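Long-range contact in hydrolase, haloacid dehalogenase-like family (Streptococcus pneumoniae, PDB 2FI1), which is probably a metal-dependent hydrolase of the haloacid dehalogenase family, its specific substrate unknown, with a calcium ion held in the crystal: residues M4-T16 against I152-D164. Sequence-based numbering, arbitrary orientation.
Sequences MKYHDYIWDLGGT and ISSGLVIGDRPID. With CA (calcium ion), chain B.
Tyr6 lays one face of its ring over Leu156, whose CB stands 3.9 Å from the ring centroid in a CH-pi contact, while Tyr6 OH is hydrogen-bonded to Asp174. The amides of His7 and Asp8 both donate to Ser154 O, the second the straighter at 163°. From there strands 8-11 and 155-159 run parallel: Leu156 N donates to Asp8 O, Ile10 N to Leu156 O and Ile158 N to Ile10 O, the hydrogen-bond ladder of a parallel pair. Asp8 OD2 rests against both branches of Ile152, 3.5 Å from Ile152 CG1; a water links OD2 to Ser154 N, and OD1 forms a salt bridge with Arg100. On the other face, the edge of the Tyr9 ring touches Ile158 CD1. Ile10, on the face of Asp8, meets Ile152 CD1 with its own CD1. Back on the face of Tyr9, the same Ile158 methyl sits above the centre of the six-membered ring of Trp11, 4.0 Å from its centroid. Past a weak bond from Asp12 N to Ile158 O the strands lead into the metal site. With CG anti to the backbone N (chi1 166°), Asp12 grips the calcium ion through both oxygens, OD2 at 2.4 Å and OD1 more loosely at 2.8 Å. Gly14 O, Asp160 OD1 and three waters complete the shell. The ion thus bridges the carboxylates of Asp12 and Asp160, whose planes lie 19° apart. Thr16 OG1 donates to Asp12 OD2 (2.8 Å), steadying that ligand from the second shell. A metal site at the C-terminal ends of neighbouring parallel strands is characteristic of the Rossmann-like HAD core. Strand 8-11 is central in the five-stranded sheet, between 100-104 and 155-159; helices 87-96 and 181-188 pack on the face bearing Tyr9 and Trp11.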
loop_
_atom_site.group_PDB
_atom_site.type_symbol
_atom_site.label_atom_id
_atom_site.label_comp_id
_atom_site.label_asym_id
_atom_site.label_seq_id
_atom_site.Cartn_x
_atom_site.Cartn_y
_atom_site.Cartn_z
ATOM N N MET A 4 21.503 -13.477 -1.058
ATOM C CA MET A 4 20.400 -12.672 -0.442
ATOM C C MET A 4 20.839 -11.214 -0.313
ATOM O O MET A 4 21.585 -10.867 0.602
ATOM C CB MET A 4 20.056 -13.236 0.930
ATOM C CG MET A 4 18.778 -12.699 1.494
ATOM S SD MET A 4 17.272 -13.236 0.669
ATOM C CE MET A 4 16.226 -12.270 1.740
ATOM N N LYS A 5 20.340 -10.366 -1.207
ATOM C CA LYS A 5 20.912 -9.028 -1.424
ATOM C C LYS A 5 20.679 -8.051 -0.259
ATOM O O LYS A 5 21.557 -7.252 0.072
ATOM C CB LYS A 5 20.373 -8.437 -2.738
ATOM C CG LYS A 5 20.699 -9.278 -3.993
ATOM C CD LYS A 5 19.720 -9.028 -5.145
ATOM C CE LYS A 5 19.925 -10.008 -6.296
ATOM N NZ LYS A 5 21.223 -9.802 -7.021
ATOM N N TYR A 6 19.508 -8.127 0.365
ATOM C CA TYR A 6 19.138 -7.203 1.435
ATOM C C TYR A 6 18.672 -7.967 2.655
ATOM O O TYR A 6 18.057 -9.016 2.519
ATOM C CB TYR A 6 18.009 -6.288 0.963
ATOM C CG TYR A 6 18.374 -5.450 -0.226
ATOM C CD1 TYR A 6 19.169 -4.323 -0.082
ATOM C CD2 TYR A 6 17.940 -5.789 -1.500
ATOM C CE1 TYR A 6 19.518 -3.549 -1.177
ATOM C CE2 TYR A 6 18.279 -5.027 -2.596
ATOM C CZ TYR A 6 19.065 -3.908 -2.434
ATOM O OH TYR A 6 19.385 -3.147 -3.542
ATOM N N HIS A 7 18.936 -7.416 3.838
ATOM C CA HIS A 7 18.495 -8.011 5.102
ATOM C C HIS A 7 17.147 -7.452 5.548
ATOM O O HIS A 7 16.302 -8.190 6.054
ATOM C CB HIS A 7 19.526 -7.779 6.217
ATOM C CG HIS A 7 19.152 -8.404 7.527
ATOM N ND1 HIS A 7 19.256 -9.759 7.768
ATOM C CD2 HIS A 7 18.665 -7.860 8.668
ATOM C CE1 HIS A 7 18.869 -10.016 9.006
ATOM N NE2 HIS A 7 18.493 -8.882 9.570
ATOM N N ASP A 8 16.973 -6.147 5.359
ATOM C CA ASP A 8 15.833 -5.404 5.881
ATOM C C ASP A 8 15.020 -4.786 4.753
ATOM O O ASP A 8 15.572 -4.272 3.782
ATOM C CB ASP A 8 16.331 -4.326 6.836
ATOM C CG ASP A 8 16.951 -4.908 8.080
ATOM O OD1 ASP A 8 16.392 -5.905 8.581
ATOM O OD2 ASP A 8 17.983 -4.385 8.555
ATOM N N TYR A 9 13.704 -4.851 4.902
ATOM C CA TYR A 9 12.762 -4.463 3.876
ATOM C C TYR A 9 11.776 -3.495 4.514
ATOM O O TYR A 9 11.081 -3.864 5.457
ATOM C CB TYR A 9 12.053 -5.715 3.321
ATOM C CG TYR A 9 13.019 -6.635 2.609
ATOM C CD1 TYR A 9 13.171 -6.580 1.235
ATOM C CD2 TYR A 9 13.837 -7.509 3.319
ATOM C CE1 TYR A 9 14.065 -7.387 0.575
ATOM C CE2 TYR A 9 14.753 -8.317 2.663
ATOM C CZ TYR A 9 14.855 -8.249 1.290
ATOM O OH TYR A 9 15.784 -9.050 0.625
ATOM N N ILE A 10 11.765 -2.255 4.037
ATOM C CA ILE A 10 10.865 -1.245 4.557
ATOM C C ILE A 10 9.769 -1.040 3.521
ATOM O O ILE A 10 10.015 -0.497 2.440
ATOM C CB ILE A 10 11.582 0.079 4.859
ATOM C CG1 ILE A 10 12.715 -0.133 5.870
ATOM C CG2 ILE A 10 10.569 1.082 5.417
ATOM C CD1 ILE A 10 13.506 1.130 6.166
ATOM N N TRP A 11 8.566 -1.463 3.875
ATOM C CA TRP A 11 7.444 -1.539 2.963
ATOM C C TRP A 11 6.484 -0.374 3.091
ATOM O O TRP A 11 6.379 0.269 4.138
ATOM C CB TRP A 11 6.642 -2.811 3.233
ATOM C CG TRP A 11 7.391 -4.094 3.016
ATOM C CD1 TRP A 11 8.038 -4.836 3.958
ATOM C CD2 TRP A 11 7.518 -4.805 1.783
ATOM N NE1 TRP A 11 8.571 -5.956 3.388
ATOM C CE2 TRP A 11 8.280 -5.958 2.052
ATOM C CE3 TRP A 11 7.075 -4.574 0.476
ATOM C CZ2 TRP A 11 8.593 -6.897 1.066
ATOM C CZ3 TRP A 11 7.402 -5.506 -0.508
ATOM C CH2 TRP A 11 8.155 -6.650 -0.200
ATOM N N ASP A 12 5.793 -0.171 1.990
ATOM C CA ASP A 12 4.639 0.691 1.832
ATOM C C ASP A 12 3.411 -0.232 1.797
ATOM O O ASP A 12 3.500 -1.356 1.315
ATOM C CB ASP A 12 4.859 1.459 0.520
ATOM C CG ASP A 12 3.640 2.169 -0.010
ATOM O OD1 ASP A 12 3.028 2.968 0.713
ATOM O OD2 ASP A 12 3.389 1.995 -1.229
ATOM N N LEU A 13 2.273 0.226 2.313
ATOM C CA LEU A 13 1.071 -0.592 2.364
ATOM C C LEU A 13 0.261 -0.421 1.075
ATOM O O LEU A 13 0.337 -1.243 0.185
ATOM C CB LEU A 13 0.244 -0.256 3.611
ATOM C CG LEU A 13 -1.009 -1.111 3.842
ATOM C CD1 LEU A 13 -0.658 -2.593 4.002
ATOM C CD2 LEU A 13 -1.761 -0.599 5.061
ATOM N N GLY A 14 -0.483 0.673 0.957
ATOM C CA GLY A 14 -1.350 0.878 -0.199
ATOM C C GLY A 14 -0.560 0.935 -1.487
ATOM O O GLY A 14 0.406 1.690 -1.591
ATOM N N GLY A 15 -0.966 0.143 -2.471
ATOM C CA GLY A 15 -0.324 0.138 -3.781
ATOM C C GLY A 15 0.921 -0.733 -3.901
ATOM O O GLY A 15 1.474 -0.870 -4.996
ATOM N N THR A 16 1.351 -1.332 -2.789
ATOM C CA THR A 16 2.547 -2.174 -2.767
ATOM C C THR A 16 2.191 -3.538 -2.172
ATOM O O THR A 16 2.250 -4.549 -2.862
ATOM C CB THR A 16 3.680 -1.476 -1.998
ATOM O OG1 THR A 16 4.026 -0.260 -2.684
ATOM C CG2 THR A 16 4.893 -2.350 -1.904
ATOM N N ILE A 152 20.134 -0.660 10.628
ATOM C CA ILE A 152 19.965 -1.201 9.294
ATOM C C ILE A 152 21.171 -0.853 8.421
ATOM O O ILE A 152 21.400 0.320 8.107
ATOM C CB ILE A 152 18.656 -0.644 8.640
ATOM C CG1 ILE A 152 17.434 -1.039 9.475
ATOM C CG2 ILE A 152 18.523 -1.137 7.210
ATOM C CD1 ILE A 152 16.109 -0.501 8.946
ATOM N N SER A 153 21.919 -1.878 8.009
ATOM C CA SER A 153 23.065 -1.718 7.101
ATOM C C SER A 153 22.806 -2.205 5.677
ATOM O O SER A 153 23.543 -1.855 4.752
ATOM C CB SER A 153 24.259 -2.497 7.647
ATOM O OG SER A 153 23.915 -3.864 7.794
ATOM N N SER A 154 21.788 -3.043 5.502
ATOM C CA SER A 154 21.462 -3.616 4.202
ATOM C C SER A 154 19.954 -3.571 4.047
ATOM O O SER A 154 19.262 -4.556 4.313
ATOM C CB SER A 154 21.967 -5.056 4.117
ATOM O OG SER A 154 21.636 -5.632 2.875
ATOM N N GLY A 155 19.454 -2.416 3.624
ATOM C CA GLY A 155 18.015 -2.169 3.592
ATOM C C GLY A 155 17.510 -1.804 2.214
ATOM O O GLY A 155 18.188 -1.122 1.441
ATOM N N LEU A 156 16.301 -2.270 1.918
ATOM C CA LEU A 156 15.600 -1.929 0.686
ATOM C C LEU A 156 14.255 -1.291 1.037
ATOM O O LEU A 156 13.490 -1.833 1.836
ATOM C CB LEU A 156 15.376 -3.181 -0.162
ATOM C CG LEU A 156 14.681 -2.970 -1.515
ATOM C CD1 LEU A 156 15.520 -2.130 -2.460
ATOM C CD2 LEU A 156 14.325 -4.300 -2.157
ATOM N N VAL A 157 13.982 -0.139 0.439
ATOM C CA VAL A 157 12.724 0.573 0.611
ATOM C C VAL A 157 11.866 0.300 -0.617
ATOM O O VAL A 157 12.288 0.584 -1.738
ATOM C CB VAL A 157 12.976 2.087 0.755
ATOM C CG1 VAL A 157 11.675 2.866 0.789
ATOM C CG2 VAL A 157 13.785 2.358 2.005
ATOM N N ILE A 158 10.674 -0.255 -0.414
ATOM C CA ILE A 158 9.795 -0.646 -1.505
ATOM C C ILE A 158 8.504 0.164 -1.433
ATOM O O ILE A 158 7.810 0.137 -0.420
ATOM C CB ILE A 158 9.437 -2.147 -1.443
ATOM C CG1 ILE A 158 10.704 -3.011 -1.354
ATOM C CG2 ILE A 158 8.615 -2.527 -2.657
ATOM C CD1 ILE A 158 11.042 -3.435 0.051
ATOM N N GLY A 159 8.181 0.890 -2.495
ATOM C CA GLY A 159 6.931 1.633 -2.538
ATOM C C GLY A 159 6.545 1.927 -3.964
ATOM O O GLY A 159 7.358 1.819 -4.875
ATOM N N ASP A 160 5.291 2.318 -4.161
ATOM C CA ASP A 160 4.780 2.511 -5.513
ATOM C C ASP A 160 4.864 3.949 -6.011
ATOM O O ASP A 160 4.589 4.189 -7.184
ATOM C CB ASP A 160 3.335 1.996 -5.643
ATOM C CG ASP A 160 2.335 2.796 -4.827
ATOM O OD1 ASP A 160 2.669 3.232 -3.709
ATOM O OD2 ASP A 160 1.188 2.980 -5.304
ATOM N N ARG A 161 5.234 4.884 -5.151
ATOM C CA ARG A 161 5.210 6.303 -5.515
ATOM C C ARG A 161 6.574 6.973 -5.450
ATOM O O ARG A 161 7.443 6.574 -4.680
ATOM C CB ARG A 161 4.251 7.061 -4.594
ATOM C CG ARG A 161 2.798 6.799 -4.844
ATOM C CD ARG A 161 1.937 7.603 -3.892
ATOM N NE ARG A 161 2.194 9.037 -3.995
ATOM C CZ ARG A 161 1.750 9.943 -3.131
ATOM N NH1 ARG A 161 1.011 9.579 -2.093
ATOM N NH2 ARG A 161 2.040 11.222 -3.304
ATOM N N PRO A 162 6.765 8.032 -6.258
ATOM C CA PRO A 162 7.976 8.820 -6.140
ATOM C C PRO A 162 8.376 9.198 -4.717
ATOM O O PRO A 162 9.556 9.140 -4.391
ATOM C CB PRO A 162 7.653 10.063 -6.971
ATOM C CG PRO A 162 6.790 9.530 -8.043
ATOM C CD PRO A 162 5.918 8.497 -7.373
ATOM N N ILE A 163 7.422 9.574 -3.868
ATOM C CA ILE A 163 7.793 10.003 -2.513
ATOM C C ILE A 163 8.423 8.880 -1.685
ATOM O O ILE A 163 9.212 9.143 -0.770
ATOM C CB ILE A 163 6.620 10.640 -1.723
ATOM C CG1 ILE A 163 5.455 9.660 -1.543
ATOM C CG2 ILE A 163 6.189 11.941 -2.396
ATOM C CD1 ILE A 163 4.396 10.158 -0.583
ATOM N N ASP A 164 8.086 7.630 -2.017
ATOM C CA ASP A 164 8.664 6.482 -1.321
ATOM C C ASP A 164 10.131 6.327 -1.689
ATOM O O ASP A 164 10.993 6.112 -0.833
ATOM C CB ASP A 164 7.897 5.217 -1.683
ATOM C CG ASP A 164 6.423 5.327 -1.373
ATOM O OD1 ASP A 164 6.050 5.946 -0.340
ATOM O OD2 ASP A 164 5.626 4.850 -2.194
HETATM CA CA CA B . 1.669 3.600 -1.597
HETATM O O HOH W 1 20.509 -4.394 7.768
HETATM O O HOH W 2 8.428 1.908 1.647
HETATM O O HOH W 3 0.013 4.337 -3.165
HETATM O O HOH W 4 3.121 5.485 -1.484
HETATM O O HOH W 5 0.386 4.468 0.139
#